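Local coordinates for protein xyloglucanase (Paenibacillus pabuli, PDB 2JEQ) that probably hydrolyses the beta-1,4-linked glucan backbone of xyloglucan, as a family 5 glycoside hydrolase built on a TIM barrel, at residues 90-95 against 128-133. Sequence-based numbering, arbitrary orientation.
With BGC (beta-D-glucopyranose), chain B.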
ATOM      1  N   VAL A  90       2.013   1.637  -8.554  1.00 11.76           N
ATOM      2  CA  VAL A  90       2.076   2.013  -9.982  1.00 11.67           C
ATOM      3  C   VAL A  90       1.118   3.157 -10.267  1.00 11.70           C
ATOM      4  O   VAL A  90      -0.087   3.070  -9.949  1.00 11.97           O
ATOM      5  CB  VAL A  90       1.625   0.854 -10.944  1.00 10.65           C
ATOM      6  CG1 VAL A  90       2.013   1.138 -12.334  1.00  9.57           C
ATOM      7  CG2 VAL A  90       2.165  -0.541 -10.507  1.00 11.40           C
ATOM      8  N   SER A  91       1.624   4.172 -10.967  1.00 12.13           N
ATOM      9  CA  SER A  91       0.815   5.285 -11.464  1.00 12.39           C
ATOM     10  C   SER A  91       0.559   5.176 -12.961  1.00 12.96           C
ATOM     11  O   SER A  91       1.415   4.721 -13.741  1.00 12.10           O
ATOM     12  CB  SER A  91       1.532   6.617 -11.199  1.00 12.93           C
ATOM     13  OG  SER A  91       1.422   6.923  -9.819  1.00 14.54           O
ATOM     14  N   TYR A  92      -0.619   5.615 -13.362  1.00 12.43           N
ATOM     15  CA  TYR A  92      -0.990   5.580 -14.758  1.00 13.36           C
ATOM     16  C   TYR A  92      -1.045   6.966 -15.402  1.00 14.41           C
ATOM     17  O   TYR A  92      -0.285   7.248 -16.332  1.00 14.07           O
ATOM     18  CB  TYR A  92      -2.260   4.751 -14.913  1.00 13.14           C
ATOM     19  CG  TYR A  92      -1.955   3.281 -14.613  1.00 12.82           C
ATOM     20  CD1 TYR A  92      -1.607   2.423 -15.640  1.00 13.74           C
ATOM     21  CD2 TYR A  92      -1.924   2.776 -13.294  1.00 13.95           C
ATOM     22  CE1 TYR A  92      -1.268   1.047 -15.387  1.00 13.74           C
ATOM     23  CE2 TYR A  92      -1.605   1.385 -13.046  1.00 12.53           C
ATOM     24  CZ  TYR A  92      -1.284   0.553 -14.132  1.00 11.30           C
ATOM     25  OH  TYR A  92      -0.956  -0.790 -13.979  1.00 12.44           O
ATOM     26  N   LEU A  93      -1.927   7.825 -14.896  1.00 15.44           N
ATOM     27  CA  LEU A  93      -1.930   9.256 -15.237  1.00 16.65           C
ATOM     28  C   LEU A  93      -1.951   9.516 -16.746  1.00 17.66           C
ATOM     29  O   LEU A  93      -2.890   9.084 -17.422  1.00 19.25           O
ATOM     30  CB  LEU A  93      -0.768   9.984 -14.516  1.00 16.44           C
ATOM     31  CG  LEU A  93      -0.693   9.792 -12.980  1.00 16.06           C
ATOM     32  CD1 LEU A  93       0.615  10.291 -12.346  1.00 16.72           C
ATOM     33  CD2 LEU A  93      -1.876  10.415 -12.272  1.00 15.23           C
ATOM     34  N   ASN A  94      -0.958  10.217 -17.288  1.00 17.79           N
ATOM     35  CA  ASN A  94      -1.007  10.557 -18.707  1.00 18.92           C
ATOM     36  C   ASN A  94      -0.653   9.428 -19.669  1.00 18.77           C
ATOM     37  O   ASN A  94      -0.861   9.550 -20.874  1.00 18.42           O
ATOM     38  CB  ASN A  94      -0.241  11.829 -19.013  1.00 19.41           C
ATOM     39  CG  ASN A  94      -0.929  13.071 -18.433  1.00 22.50           C
ATOM     40  OD1 ASN A  94      -2.148  13.076 -18.186  1.00 26.59           O
ATOM     41  ND2 ASN A  94      -0.149  14.124 -18.217  1.00 24.67           N
ATOM     42  N   ASN A  95      -0.192   8.313 -19.115  1.00 18.74           N
ATOM     43  CA  ASN A  95      -0.014   7.084 -19.875  1.00 19.42           C
ATOM     44  C   ASN A  95      -1.341   6.414 -20.272  1.00 18.89           C
ATOM     45  O   ASN A  95      -1.358   5.423 -21.005  1.00 18.60           O
ATOM     46  CB  ASN A  95       0.904   6.114 -19.108  1.00 19.06           C
ATOM     47  CG  ASN A  95       2.368   6.488 -19.243  1.00 19.60           C
ATOM     48  OD1 ASN A  95       3.256   5.785 -18.747  1.00 21.57           O
ATOM     49  ND2 ASN A  95       2.632   7.587 -19.940  1.00 18.12           N
ATOM     50  N   ILE A 128      -0.013  -5.145  -6.928  1.00 14.94           N
ATOM     51  CA  ILE A 128      -0.023  -3.955  -7.789  1.00 14.75           C
ATOM     52  C   ILE A 128      -1.252  -3.106  -7.569  1.00 14.91           C
ATOM     53  O   ILE A 128      -2.349  -3.626  -7.381  1.00 13.97           O
ATOM     54  CB  ILE A 128       0.145  -4.261  -9.329  1.00 14.41           C
ATOM     55  CG1 ILE A 128      -0.935  -5.205  -9.883  1.00 14.13           C
ATOM     56  CG2 ILE A 128       1.559  -4.804  -9.600  1.00 15.78           C
ATOM     57  CD1 ILE A 128      -0.737  -5.462 -11.418  1.00 13.85           C
ATOM     58  N   ASN A 129      -1.081  -1.789  -7.596  1.00 15.11           N
ATOM     59  CA  ASN A 129      -2.234  -0.923  -7.375  1.00 15.25           C
ATOM     60  C   ASN A 129      -2.400   0.155  -8.434  1.00 15.27           C
ATOM     61  O   ASN A 129      -1.706   0.135  -9.465  1.00 15.79           O
ATOM     62  CB  ASN A 129      -2.195  -0.324  -5.955  1.00 14.47           C
ATOM     63  CG  ASN A 129      -1.088   0.733  -5.761  1.00 16.47           C
ATOM     64  OD1 ASN A 129      -0.919   1.274  -4.658  1.00 19.69           O
ATOM     65  ND2 ASN A 129      -0.374   1.048  -6.817  1.00 11.46           N
ATOM     66  N   ILE A 130      -3.326   1.081  -8.175  1.00 16.66           N
ATOM     67  CA  ILE A 130      -3.352   2.401  -8.812  1.00 16.35           C
ATOM     68  C   ILE A 130      -3.004   3.440  -7.722  1.00 17.02           C
ATOM     69  O   ILE A 130      -3.742   3.599  -6.731  1.00 17.91           O
ATOM     70  CB  ILE A 130      -4.699   2.686  -9.525  1.00 16.63           C
ATOM     71  CG1 ILE A 130      -4.914   1.721 -10.698  1.00 15.91           C
ATOM     72  CG2 ILE A 130      -4.694   4.090 -10.139  1.00 16.45           C
ATOM     73  CD1 ILE A 130      -6.294   1.852 -11.380  1.00 16.10           C
ATOM     74  N   HIS A 131      -1.864   4.121  -7.878  1.00 16.31           N
ATOM     75  CA  HIS A 131      -1.272   4.905  -6.782  1.00 15.95           C
ATOM     76  C   HIS A 131      -1.483   6.423  -6.941  1.00 16.10           C
ATOM     77  O   HIS A 131      -2.379   6.981  -6.311  1.00 16.99           O
ATOM     78  CB  HIS A 131       0.230   4.583  -6.652  1.00 15.71           C
ATOM     79  CG  HIS A 131       0.821   4.908  -5.305  1.00 14.68           C
ATOM     80  ND1 HIS A 131       0.835   4.005  -4.260  1.00 15.51           N
ATOM     81  CD2 HIS A 131       1.418   6.032  -4.836  1.00 15.16           C
ATOM     82  CE1 HIS A 131       1.420   4.553  -3.212  1.00 13.33           C
ATOM     83  NE2 HIS A 131       1.783   5.786  -3.533  1.00 14.95           N
ATOM     84  N   GLY A 132      -0.670   7.074  -7.775  1.00 15.50           N
ATOM     85  CA  GLY A 132      -0.714   8.558  -7.940  1.00 15.73           C
ATOM     86  C   GLY A 132      -2.050   9.083  -8.452  1.00 15.19           C
ATOM     87  O   GLY A 132      -2.455  10.188  -8.104  1.00 15.94           O
ATOM     88  N   ASP A 133      -2.739   8.267  -9.262  1.00 14.27           N
ATOM     89  CA  ASP A 133      -3.996   8.618  -9.944  1.00 14.70           C
ATOM     90  C   ASP A 133      -5.120   9.050  -9.019  1.00 14.32           C
ATOM     91  O   ASP A 133      -5.943   9.881  -9.413  1.00 14.56           O
ATOM     92  CB  ASP A 133      -4.487   7.472 -10.838  1.00 13.72           C
ATOM     93  CG  ASP A 133      -3.467   7.092 -11.883  1.00 15.50           C
ATOM     94  OD1 ASP A 133      -2.406   6.581 -11.495  1.00 11.97           O
ATOM     95  OD2 ASP A 133      -3.723   7.297 -13.086  1.00 14.11           O
TER
HETATM   96  C2  BGC B   1       1.913   7.222   0.096  1.00 29.37           C
HETATM   97  C3  BGC B   1       3.321   7.342  -0.474  1.00 27.54           C
HETATM   98  C4  BGC B   1       4.152   8.405   0.283  1.00 28.89           C
HETATM   99  C5  BGC B   1       4.031   8.188   1.804  1.00 30.97           C
HETATM  100  C6  BGC B   1       4.827   9.129   2.728  1.00 32.88           C
HETATM  101  C1  BGC B   1       2.107   7.038   1.589  1.00 29.98           C
HETATM  102  O1  BGC B   1       0.942   6.640   2.262  1.00 33.21           O
HETATM  103  O2  BGC B   1       1.228   6.129  -0.489  1.00 29.79           O
HETATM  104  O3  BGC B   1       3.223   7.669  -1.832  1.00 28.36           O
HETATM  105  O4  BGC B   1       5.494   8.335  -0.147  1.00 24.56           O
HETATM  106  O5  BGC B   1       2.637   8.249   2.082  1.00 31.05           O
HETATM  107  O6  BGC B   1       4.506  10.491   2.486  1.00 34.92           O
HETATM  108  O   HOH W   1      -1.722  -1.735 -11.258  1.00 15.00           O
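D133 reaches over to the loop 90-95 and grips two successive backbone amides with its carboxylate. D133 OD1 takes the N-H of Y92 on its syn lone pair, almost straight at 179°. D133 OD2 takes L93 N at 2.6 Å, 25° out of the carboxylate plane, with W142 NE1 as a second donor. An aspartate suits this place because its two oxygens match two neighbouring N-H groups. An alanine here would probably strip the Y92 and L93 amides and the W142 indole N-H of their shared acceptor. Packing is tight at S91: its OG receives the N-H of G132 N at 2.9 Å and is hydrogen-bonded in turn to E53 O, a double role that suits serine. Glycine fits opposite, since a CB would clash with that hydroxyl. H131 N donates to V90 O from above the carbonyl plane, while the H131 ring leads away, and its NE2 makes a nearly straight hydrogen bond to O3 of the bound glucose, a sugar hydroxyl that an imidazole nitrogen can serve. The ring of Y92 is more loosely met: Y92 CE2 lies 4.1 Å from I130 CG1, N129 O sits in plane at the ring edge, and a water links Y92 OH to N129 O. The contact joins the loop after strand 85-88 to the end of adjacent parallel strand 125-129 and the turn beyond; V90 packs on helix 106-120, I130 on helix 150-167, Y92 and I128 on both.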